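Local coordinates for protein enoyl-CoA hydratase/isomerase (Mycobacterium abscessus, PDB 3QXZ) that probably catalyses the hydration or isomerisation of enoyl-CoA thioesters, at residues Arg152-Thr156 with Ala157-Glu161; Ala167-Ala171 with Gln172-Glu176. One frame throughout, in Å; residues are numbered along the deposited sequence. Where two conformers were deposited one is given.

Contact 1. Residues Arg152-Thr156 with Ala157-Glu161; sequences RLVGT and AVAAE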
# COMPACT_ATOMS: atom_id res chain seq x y z
N ARG A 152 1.64 5.52 0.32
CA ARG A 152 0.27 5.14 -0.06
C ARG A 152 0.21 4.57 -1.47
O ARG A 152 -0.85 4.09 -1.89
CB ARG A 152 -0.67 6.32 0.10
CG ARG A 152 -1.07 6.54 1.54
CD ARG A 152 -1.80 7.89 1.77
NE ARG A 152 -2.21 8.01 3.17
CZ ARG A 152 -1.37 8.27 4.16
NH1 ARG A 152 -0.09 8.53 3.93
NH2 ARG A 152 -1.80 8.26 5.41
N LEU A 153 1.32 4.60 -2.21
CA LEU A 153 1.44 3.96 -3.52
C LEU A 153 2.23 2.66 -3.43
O LEU A 153 1.83 1.65 -3.99
CB LEU A 153 2.15 4.92 -4.49
CG LEU A 153 1.38 6.19 -4.81
CD1 LEU A 153 2.26 7.23 -5.46
CD2 LEU A 153 0.18 5.80 -5.71
N VAL A 154 3.39 2.71 -2.78
CA VAL A 154 4.42 1.67 -2.94
C VAL A 154 4.77 0.97 -1.64
O VAL A 154 5.60 0.04 -1.66
CB VAL A 154 5.72 2.24 -3.57
CG1 VAL A 154 5.45 2.80 -4.96
CG2 VAL A 154 6.38 3.30 -2.65
N GLY A 155 4.14 1.35 -0.53
CA GLY A 155 4.49 0.79 0.77
C GLY A 155 5.71 1.45 1.37
O GLY A 155 6.44 2.20 0.71
N THR A 156 5.99 1.16 2.64
CA THR A 156 6.99 1.96 3.33
C THR A 156 8.42 1.70 2.91
O THR A 156 9.25 2.61 2.98
CB THR A 156 6.92 1.81 4.85
OG1 THR A 156 7.15 0.45 5.22
CG2 THR A 156 5.59 2.31 5.40
N ALA A 157 8.73 0.48 2.46
CA ALA A 157 10.12 0.15 2.12
C ALA A 157 10.56 0.78 0.82
O ALA A 157 11.65 1.38 0.75
CB ALA A 157 10.32 -1.37 2.08
N VAL A 158 9.74 0.64 -0.22
CA VAL A 158 10.05 1.31 -1.48
C VAL A 158 10.08 2.82 -1.25
O VAL A 158 10.95 3.53 -1.77
CB VAL A 158 9.11 0.89 -2.63
CG1 VAL A 158 9.45 1.66 -3.90
CG2 VAL A 158 9.25 -0.63 -2.90
N ALA A 159 9.13 3.34 -0.45
CA ALA A 159 9.14 4.78 -0.16
C ALA A 159 10.42 5.19 0.56
O ALA A 159 11.04 6.19 0.16
CB ALA A 159 7.92 5.16 0.66
N ALA A 160 10.83 4.44 1.57
CA ALA A 160 12.05 4.79 2.30
C ALA A 160 13.26 4.77 1.37
O ALA A 160 14.13 5.64 1.45
CB ALA A 160 12.24 3.84 3.49
N GLU A 161 13.36 3.76 0.51
CA GLU A 161 14.51 3.70 -0.40
C GLU A 161 14.53 4.94 -1.30
O GLU A 161 15.57 5.60 -1.44
CB GLU A 161 14.42 2.45 -1.27
CG GLU A 161 15.55 2.32 -2.27
CD GLU A 161 15.38 1.15 -3.21
OE1 GLU A 161 14.52 0.28 -3.00
OE2 GLU A 161 16.11 1.13 -4.22
O HOH W 1 7.38 -1.07 0.23
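A sharp bend in helix 151-165 brings V154 against V158 and A159, with G155 between the two arms. The axes of the short segments 152-156 and 157-161 make an angle of 79°, and G155 takes part in the turn with a positive phi of 81°, a conformation that suits glycine. V154 fills the inside of the bend. Its CG2 branch, lodged between its own backbone N and carbonyl carbon, lies 3.6 Å from CB of V158, and the same methyl reaches the backbone N of A159 at 3.5 Å. The two valine side chains cross at about a right angle.

From the bend onward the backbone picks up i to i+4 bonds: A159 N donates to G155 O (3.1 Å) and A160 N to T156 O (2.8 Å). One residue earlier a water stands in for the direct bond, donating a hydrogen bond to V154 O at 2.8 Å and accepting one from V158 N at 2.9 Å, which satisfies both backbone groups at the bend. The bend is buried between its own chain, where V154 packs on L179 and T177, and neighbouring subunits: T156 packs on L153 of the second subunit, and N181 of that subunit donates to A157 O. This is a water-bridged, glycine-containing helix kink, here built into the subunit interface of a crotonase-family trimer.

Contact 2. Residues Ala167-Ala171 with Gln172-Glu176; sequences ASFSA and QRAVE. With K (potassium ion), chain E.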
# COMPACT_ATOMS: atom_id res chain seq x y z
N ALA A 167 17.66 7.74 -4.97
CA ALA A 167 18.05 7.00 -6.16
C ALA A 167 17.05 7.10 -7.32
O ALA A 167 15.85 7.26 -7.13
CB ALA A 167 18.31 5.55 -5.82
N SER A 168 17.58 6.99 -8.52
CA SER A 168 16.75 6.96 -9.71
C SER A 168 16.05 5.62 -9.84
O SER A 168 16.51 4.61 -9.28
CB SER A 168 17.60 7.27 -10.94
OG SER A 168 18.22 8.55 -10.80
N PHE A 169 14.94 5.60 -10.55
CA PHE A 169 14.16 4.38 -10.77
C PHE A 169 13.53 4.44 -12.14
O PHE A 169 13.30 5.53 -12.69
CB PHE A 169 13.10 4.14 -9.67
CG PHE A 169 12.12 5.29 -9.48
CD1 PHE A 169 12.45 6.37 -8.66
CD2 PHE A 169 10.88 5.27 -10.10
CE1 PHE A 169 11.54 7.42 -8.46
CE2 PHE A 169 9.96 6.31 -9.90
CZ PHE A 169 10.31 7.40 -9.08
N SER A 170 13.29 3.27 -12.72
CA SER A 170 12.72 3.19 -14.06
C SER A 170 11.20 3.29 -14.06
O SER A 170 10.53 3.03 -13.06
CB SER A 170 13.13 1.88 -14.72
OG SER A 170 12.49 0.78 -14.09
N ALA A 171 10.65 3.62 -15.22
CA ALA A 171 9.20 3.54 -15.41
C ALA A 171 8.65 2.15 -15.09
O ALA A 171 7.58 2.02 -14.47
CB ALA A 171 8.82 3.91 -16.84
N GLN A 172 9.38 1.12 -15.51
CA GLN A 172 8.95 -0.26 -15.22
C GLN A 172 8.88 -0.55 -13.72
O GLN A 172 7.93 -1.15 -13.24
CB GLN A 172 9.83 -1.30 -15.97
CG GLN A 172 9.46 -2.76 -15.68
CD GLN A 172 8.08 -3.17 -16.20
OE1 GLN A 172 7.52 -2.56 -17.13
NE2 GLN A 172 7.53 -4.24 -15.61
N ARG A 173 9.90 -0.12 -12.97
CA ARG A 173 9.85 -0.32 -11.54
C ARG A 173 8.72 0.50 -10.90
O ARG A 173 8.08 0.03 -9.96
CB ARG A 173 11.18 -0.04 -10.86
CG ARG A 173 11.22 -0.57 -9.44
CD ARG A 173 12.44 -0.12 -8.70
NE ARG A 173 12.35 -0.61 -7.33
CZ ARG A 173 13.11 -0.17 -6.34
NH1 ARG A 173 14.00 0.80 -6.56
NH2 ARG A 173 12.94 -0.69 -5.12
N ALA A 174 8.44 1.69 -11.45
CA ALA A 174 7.31 2.48 -10.97
C ALA A 174 5.99 1.73 -11.13
O ALA A 174 5.13 1.77 -10.23
CB ALA A 174 7.28 3.82 -11.68
N VAL A 175 5.81 1.04 -12.25
CA VAL A 175 4.60 0.24 -12.43
C VAL A 175 4.59 -0.97 -11.50
O VAL A 175 3.58 -1.25 -10.86
CB VAL A 175 4.43 -0.22 -13.90
CG1 VAL A 175 3.25 -1.15 -14.05
CG2 VAL A 175 4.30 0.98 -14.82
N GLU A 176 5.72 -1.68 -11.42
CA GLU A 176 5.81 -2.89 -10.58
C GLU A 176 5.48 -2.60 -9.12
O GLU A 176 4.87 -3.42 -8.45
CB GLU A 176 7.21 -3.51 -10.67
CG GLU A 176 7.51 -4.13 -12.03
CD GLU A 176 8.97 -4.43 -12.24
OE1 GLU A 176 9.79 -4.05 -11.37
OE2 GLU A 176 9.30 -5.04 -13.30
K K E . 3.44 -4.88 -6.41
O HOH W 2 15.59 1.70 -8.85
O HOH W 3 5.70 -3.99 -5.04
O HOH W 4 1.80 -6.71 -4.99
O HOH W 5 1.96 -2.86 -7.69
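S170 and R173 face each other at the start of helix 171-177, where the serine side chain reaches forward to an amide of the first turn. With chi1 at 69°, OG sits between the backbone N and the carbonyl carbon of its own residue, and from there it accepts from R173 N at 3.0 Å along a nearly straight bond (N-H...O angle 165°). S170 is thus the N-cap. Its carbonyl takes up the next amide, A174 N to S170 O 3.0 Å, and V175 N bonds to A171 O in the same manner.

On the inner side F169 offers the edge of its ring to A174: CB of the alanine lies near the ring plane, 4.1 Å from CE2. The side chain of R173 runs extended from CG to NE, past CB of F169, and carries the guanidinium group back beside the loop. There NH1 donates to a water at 2.9 Å, which in turn donates to S168 O at 3.1 Å, while NH2 forms a salt bridge with E161. Q172, bent at chi2, brings its amide to E176 one turn on; NE2 meets OE2 at 3.0 Å, close to the amide plane but 33° out of the carboxylate plane, on its anti side.

The carbonyl O of E176 binds a potassium ion at 2.9 Å, together with three waters and the E176 O of each of the other two subunits. In the fold, A171 and A174 pack on L125 of strand 122-126, Q172 and V175 on C183 of strand 182-184, and F169 on Y131 of strand 131-132, so the capped helix lies between the sheets and helix 151-165.

Contacts 1 and 2 come in series along the chain, on the consecutive helices 151-165 and 171-177, and their centres are 12 Å apart on the same side of the chain's centre. A salt bridge joins them directly, from E161 OE1 to R173 NH2 at 2.8 Å, and T177 packs on V154 and V158, so the second helix also covers the inside of the bend in the first. Both helices belong to the subunit interface: N181 of the second subunit hydrogen-bonds to E161 and packs on R173, and the side chain of V154 comes within about 8 Å (nearest atom) of the potassium ion shared by E176 of all three subunits. The salt-bridged pair thus serves both intrasubunit packing and trimer contacts.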